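Local coordinates for putative pilus assembly-related protein (Burkholderia pseudomallei, PDB 4DAD), which probably acts in signalling as the CheY-related receiver domain of a longer pilus assembly-related protein that may bind and hydrolyse ATP, at residues 20-25 with 67-72; 24-29 with 49-54. One frame throughout, in Å; residues are numbered along the deposited sequence.

Contact 1. Residues 20-25 with 67-72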
loop_
_atom_site.group_PDB
_atom_site.type_symbol
_atom_site.label_atom_id
_atom_site.label_comp_id
_atom_site.label_asym_id
_atom_site.label_seq_id
_atom_site.Cartn_x
_atom_site.Cartn_y
_atom_site.Cartn_z
HETATM N N MSE A 20 5.353 20.566 6.681
HETATM C CA MSE A 20 3.980 20.125 6.909
HETATM C C MSE A 20 3.884 18.608 7.189
HETATM O O MSE A 20 2.808 18.134 7.562
HETATM C CB MSE A 20 3.127 20.447 5.677
HETATM C CG MSE A 20 2.758 21.902 5.521
HETATM SE SE MSE A 20 1.813 22.551 7.067
HETATM C CE MSE A 20 0.359 21.196 7.161
ATOM N N ILE A 21 4.990 17.850 6.973
ATOM C CA ILE A 21 5.010 16.391 7.072
ATOM C C ILE A 21 5.658 15.917 8.358
ATOM O O ILE A 21 6.839 16.162 8.629
ATOM C CB ILE A 21 5.652 15.707 5.839
ATOM C CG1 ILE A 21 4.935 16.163 4.536
ATOM C CG2 ILE A 21 5.574 14.198 6.011
ATOM C CD1 ILE A 21 5.720 16.014 3.214
ATOM N N ASN A 22 4.837 15.219 9.139
ATOM C CA ASN A 22 5.175 14.621 10.407
ATOM C C ASN A 22 5.543 13.175 10.195
ATOM O O ASN A 22 4.712 12.382 9.760
ATOM C CB ASN A 22 4.002 14.769 11.376
ATOM C CG ASN A 22 3.757 16.195 11.784
ATOM O OD1 ASN A 22 4.638 17.060 11.723
ATOM N ND2 ASN A 22 2.554 16.467 12.229
ATOM N N ILE A 23 6.792 12.841 10.511
ATOM C CA ILE A 23 7.356 11.494 10.396
ATOM C C ILE A 23 7.659 10.900 11.774
ATOM O O ILE A 23 8.364 11.503 12.574
ATOM C CB ILE A 23 8.652 11.486 9.513
ATOM C CG1 ILE A 23 8.429 12.249 8.168
ATOM C CG2 ILE A 23 9.164 10.023 9.307
ATOM C CD1 ILE A 23 9.345 11.915 7.033
ATOM N N LEU A 24 7.146 9.702 12.033
ATOM C CA LEU A 24 7.467 8.926 13.232
ATOM C C LEU A 24 8.468 7.848 12.819
ATOM O O LEU A 24 8.189 7.082 11.887
ATOM C CB LEU A 24 6.218 8.325 13.861
ATOM C CG LEU A 24 6.421 7.457 15.127
ATOM C CD1 LEU A 24 6.989 8.286 16.315
ATOM C CD2 LEU A 24 5.125 6.776 15.505
ATOM N N VAL A 25 9.657 7.851 13.443
ATOM C CA VAL A 25 10.748 6.883 13.173
ATOM C C VAL A 25 10.777 5.890 14.342
ATOM O O VAL A 25 10.889 6.309 15.488
ATOM C CB VAL A 25 12.139 7.549 12.894
ATOM C CG1 VAL A 25 13.215 6.484 12.733
ATOM C CG2 VAL A 25 12.094 8.398 11.630
ATOM N N ALA A 67 -1.572 12.316 14.589
ATOM C CA ALA A 67 -0.701 13.450 14.333
ATOM C C ALA A 67 0.426 13.155 13.281
ATOM O O ALA A 67 1.114 14.082 12.863
ATOM C CB ALA A 67 -0.069 13.894 15.644
ATOM N N PHE A 68 0.613 11.909 12.858
ATOM C CA PHE A 68 1.682 11.586 11.914
ATOM C C PHE A 68 1.173 11.256 10.546
ATOM O O PHE A 68 0.065 10.755 10.378
ATOM C CB PHE A 68 2.557 10.422 12.422
ATOM C CG PHE A 68 3.216 10.740 13.737
ATOM C CD1 PHE A 68 4.325 11.569 13.789
ATOM C CD2 PHE A 68 2.663 10.299 14.931
ATOM C CE1 PHE A 68 4.894 11.918 15.008
ATOM C CE2 PHE A 68 3.236 10.654 16.154
ATOM C CZ PHE A 68 4.349 11.455 16.180
ATOM N N ASP A 69 1.996 11.569 9.557
ATOM C CA ASP A 69 1.715 11.302 8.155
ATOM C C ASP A 69 2.475 10.050 7.759
ATOM O O ASP A 69 1.945 9.231 7.022
ATOM C CB ASP A 69 2.131 12.498 7.285
ATOM C CG ASP A 69 1.445 13.790 7.646
ATOM O OD1 ASP A 69 0.219 13.901 7.403
ATOM O OD2 ASP A 69 2.139 14.710 8.147
ATOM N N ILE A 70 3.710 9.893 8.269
ATOM C CA ILE A 70 4.583 8.766 7.917
ATOM C C ILE A 70 5.122 8.061 9.170
ATOM O O ILE A 70 5.462 8.690 10.169
ATOM C CB ILE A 70 5.722 9.217 6.969
ATOM C CG1 ILE A 70 5.152 9.747 5.644
ATOM C CG2 ILE A 70 6.767 8.104 6.707
ATOM C CD1 ILE A 70 6.156 10.718 4.838
ATOM N N LEU A 71 5.162 6.731 9.088
ATOM C CA LEU A 71 5.706 5.841 10.081
ATOM C C LEU A 71 6.773 5.010 9.411
ATOM O O LEU A 71 6.479 4.183 8.558
ATOM C CB LEU A 71 4.604 4.975 10.729
ATOM C CG LEU A 71 5.032 3.786 11.591
ATOM C CD1 LEU A 71 6.002 4.186 12.681
ATOM C CD2 LEU A 71 3.814 3.112 12.188
HETATM N N MSE A 72 8.026 5.254 9.793
HETATM C CA MSE A 72 9.150 4.492 9.275
HETATM C C MSE A 72 9.574 3.460 10.320
HETATM O O MSE A 72 10.023 3.838 11.404
HETATM C CB MSE A 72 10.270 5.428 8.921
HETATM C CG MSE A 72 11.185 4.875 7.873
HETATM SE SE MSE A 72 12.430 6.253 7.345
HETATM C CE MSE A 72 11.128 7.676 6.951
#
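The carbonyl oxygen of Asn22 takes two backbone N-H groups from the segment 67-72: Asp69 N at 2.8 Å from Asn22 O, tilted out of the carbonyl plane, and Ile70 N, which lies in it. Two more bonds fix the same residue. Its own N-H runs almost straight (175°) to Asp69 OD2, 2.9 Å from Asn22 N, using the anti lone pair of the carboxylate; OD2 also forms a salt bridge with Arg145, which probably helps to keep this group ionised. On the side chain, CG of Asn22 stands anti to the carbonyl carbon (chi1 -68°), which carries ND2 to the oxygen of Ala67, and that oxygen lies close to the amide plane. Beyond this clasp the strands settle into parallel register, with Leu24 N 2.7 Å from Ile70 O and Leu24 O accepting from Met72 N.

The side chains divide between the two sides of the sheet. Leu24 lays its CB over one face of the Phe68 ring, 3.9 Å from CB to the ring centroid, a CH-pi contact, while its CD2 packs alongside CD1 of Leu71. On the other side, Ile23 and Ile70 lie side by side through their CG2 methyls, 4.0 Å apart, and the bend at the end of Met72, a selenomethionine, (chi3 -52°) brings CE to Ile23 CG2. Helices 30-43 and 128-140 cover this second side. Adjacent parallel strands buried at the centre of a doubly wound sheet, as here, are typical of the CheY-like receiver fold.

Contact 2. Residues 24-29 with 49-54. With SO4 (sulfate ion), chain C.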
loop_
_atom_site.group_PDB
_atom_site.type_symbol
_atom_site.label_atom_id
_atom_site.label_comp_id
_atom_site.label_asym_id
_atom_site.label_seq_id
_atom_site.Cartn_x
_atom_site.Cartn_y
_atom_site.Cartn_z
ATOM N N LEU A 24 7.146 9.702 12.033
ATOM C CA LEU A 24 7.467 8.926 13.232
ATOM C C LEU A 24 8.468 7.848 12.819
ATOM O O LEU A 24 8.189 7.082 11.887
ATOM C CB LEU A 24 6.218 8.325 13.861
ATOM C CG LEU A 24 6.421 7.457 15.127
ATOM C CD1 LEU A 24 6.989 8.286 16.315
ATOM C CD2 LEU A 24 5.125 6.776 15.505
ATOM N N VAL A 25 9.657 7.851 13.443
ATOM C CA VAL A 25 10.748 6.883 13.173
ATOM C C VAL A 25 10.777 5.890 14.342
ATOM O O VAL A 25 10.889 6.309 15.488
ATOM C CB VAL A 25 12.139 7.549 12.894
ATOM C CG1 VAL A 25 13.215 6.484 12.733
ATOM C CG2 VAL A 25 12.094 8.398 11.630
ATOM N N ALA A 26 10.619 4.585 14.061
ATOM C CA ALA A 26 10.524 3.566 15.106
ATOM C C ALA A 26 11.597 2.524 14.985
ATOM O O ALA A 26 11.684 1.876 13.944
ATOM C CB ALA A 26 9.149 2.895 15.047
ATOM N N SER A 27 12.391 2.328 16.065
ATOM C CA SER A 27 13.455 1.299 16.147
ATOM C C SER A 27 13.776 0.921 17.607
ATOM O O SER A 27 13.791 1.777 18.468
ATOM C CB SER A 27 14.729 1.742 15.432
ATOM O OG SER A 27 15.726 0.736 15.555
ATOM N N GLU A 28 14.062 -0.363 17.857
ATOM C CA GLU A 28 14.398 -0.955 19.159
ATOM C C GLU A 28 15.784 -0.515 19.610
ATOM O O GLU A 28 16.032 -0.425 20.816
ATOM C CB GLU A 28 14.350 -2.497 19.033
ATOM C CG GLU A 28 14.520 -3.293 20.330
ATOM C CD GLU A 28 15.923 -3.686 20.771
ATOM O OE1 GLU A 28 16.781 -3.954 19.897
ATOM O OE2 GLU A 28 16.149 -3.771 22.001
ATOM N N ASP A 29 16.691 -0.270 18.633
ATOM C CA ASP A 29 18.096 0.092 18.825
ATOM C C ASP A 29 18.303 1.590 18.817
ATOM O O ASP A 29 18.063 2.258 17.814
ATOM C CB ASP A 29 18.989 -0.565 17.749
ATOM C CG ASP A 29 20.464 -0.551 18.116
ATOM O OD1 ASP A 29 20.881 -1.390 18.940
ATOM O OD2 ASP A 29 21.186 0.335 17.629
ATOM N N THR A 49 9.822 12.683 14.755
ATOM C CA THR A 49 9.571 12.163 16.103
ATOM C C THR A 49 10.155 10.744 16.164
ATOM O O THR A 49 9.980 9.962 15.239
ATOM C CB THR A 49 8.076 12.197 16.422
ATOM O OG1 THR A 49 7.634 13.543 16.366
ATOM C CG2 THR A 49 7.744 11.634 17.784
ATOM N N ARG A 50 10.866 10.445 17.255
ATOM C CA ARG A 50 11.489 9.162 17.519
ATOM C C ARG A 50 10.723 8.348 18.540
ATOM O O ARG A 50 10.192 8.901 19.499
ATOM C CB ARG A 50 12.894 9.407 18.068
ATOM C CG ARG A 50 13.820 10.145 17.133
ATOM C CD ARG A 50 14.958 10.758 17.917
ATOM N NE ARG A 50 15.649 11.762 17.112
ATOM C CZ ARG A 50 16.966 11.823 16.946
ATOM N NH1 ARG A 50 17.759 10.946 17.546
ATOM N NH2 ARG A 50 17.500 12.763 16.181
ATOM N N THR A 51 10.720 7.019 18.375
ATOM C CA THR A 51 10.179 6.064 19.356
ATOM C C THR A 51 11.019 4.752 19.385
ATOM O O THR A 51 11.546 4.328 18.362
ATOM C CB THR A 51 8.694 5.768 19.156
ATOM O OG1 THR A 51 8.283 4.872 20.183
ATOM C CG2 THR A 51 8.386 5.150 17.826
ATOM N N VAL A 52 11.124 4.125 20.562
ATOM C CA VAL A 52 11.817 2.856 20.747
ATOM C C VAL A 52 10.811 1.717 20.749
ATOM O O VAL A 52 11.209 0.547 20.830
ATOM C CB VAL A 52 12.727 2.771 22.009
ATOM C CG1 VAL A 52 13.982 3.619 21.857
ATOM C CG2 VAL A 52 11.958 3.098 23.286
ATOM N N GLY A 53 9.530 2.063 20.730
ATOM C CA GLY A 53 8.453 1.087 20.774
ATOM C C GLY A 53 8.346 0.190 19.563
ATOM O O GLY A 53 8.898 0.478 18.497
ATOM N N ARG A 54 7.661 -0.932 19.742
ATOM C CA ARG A 54 7.383 -1.877 18.652
ATOM C C ARG A 54 5.996 -1.548 18.124
ATOM O O ARG A 54 5.220 -0.872 18.826
ATOM C CB ARG A 54 7.505 -3.354 19.112
ATOM C CG ARG A 54 7.149 -3.594 20.577
ATOM C CD ARG A 54 7.403 -5.012 21.069
ATOM N NE ARG A 54 6.959 -5.156 22.458
ATOM C CZ ARG A 54 5.773 -5.640 22.822
ATOM N NH1 ARG A 54 4.913 -6.074 21.907
ATOM N NH2 ARG A 54 5.445 -5.715 24.106
HETATM S S SO4 C . 21.838 12.341 17.382
HETATM O O1 SO4 C . 21.332 12.445 16.005
HETATM O O2 SO4 C . 22.288 13.654 17.841
HETATM O O3 SO4 C . 20.777 11.878 18.284
HETATM O O4 SO4 C . 22.958 11.396 17.393
#
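A beta-alpha-beta unit, strand 22-26, helix 30-43 and strand 47-51, closes here as its two strands pair in parallel. Val25 is held through both backbone polar atoms: Val25 N lies 2.8 Å from Thr49 O, and Val25 O accepts from Thr51 N. Further on, Ser27 N reaches Thr51 O at 3.2 Å, and the CA of Val52 makes a CA-H...O contact with Ser27 O.

Leu24 presents CD1 to the methyl of Thr49, 3.7 Å from CD1 to CG2, and the same CD1 also touches CG2 of Thr51. That threonine methyl stands between its backbone N and carbonyl carbon, where it meets Ala26 CB as well, at 3.7 Å. With chi1 at -178°, OG1 lies beside the carbonyl carbon, where it accepts from Gly53 N, 3.1 Å from Thr51 OG1, in an ST turn. Arg50, across the sheet from these methyls, extends to a sulfate ion, probably from the crystallisation liquor, with NH1 3.2 Å from its O3.

Past the strand, Ser27 OG hydrogen-bonds Asp74, the predicted phosphorylation site, and Asp29 caps helix 30-43. Loops gathered at the C-terminal ends of parallel strands form the phosphoacceptor end of receiver domains.

Overall arrangement
Both contacts lie in one five-stranded parallel sheet of order 2-1-3-4-5, their centres about 12 Å apart, and both use strand 22-26. Contact 1 joins its first part to strand 70-74, whereas contact 2 joins its later part to strand 47-51 at one edge of the sheet within this chain, so Leu24 and Val25 belong to both. Along the chain the order is strand 22-26, helix 30-43, strand 47-51 and then strand 70-74: the chain first winds outward and then returns past its first strand. Contact 1 is buried and contact 2 partly so. Together they set strand 22-26 between its neighbours, and its C-terminal end near Asp74, as in receiver domains.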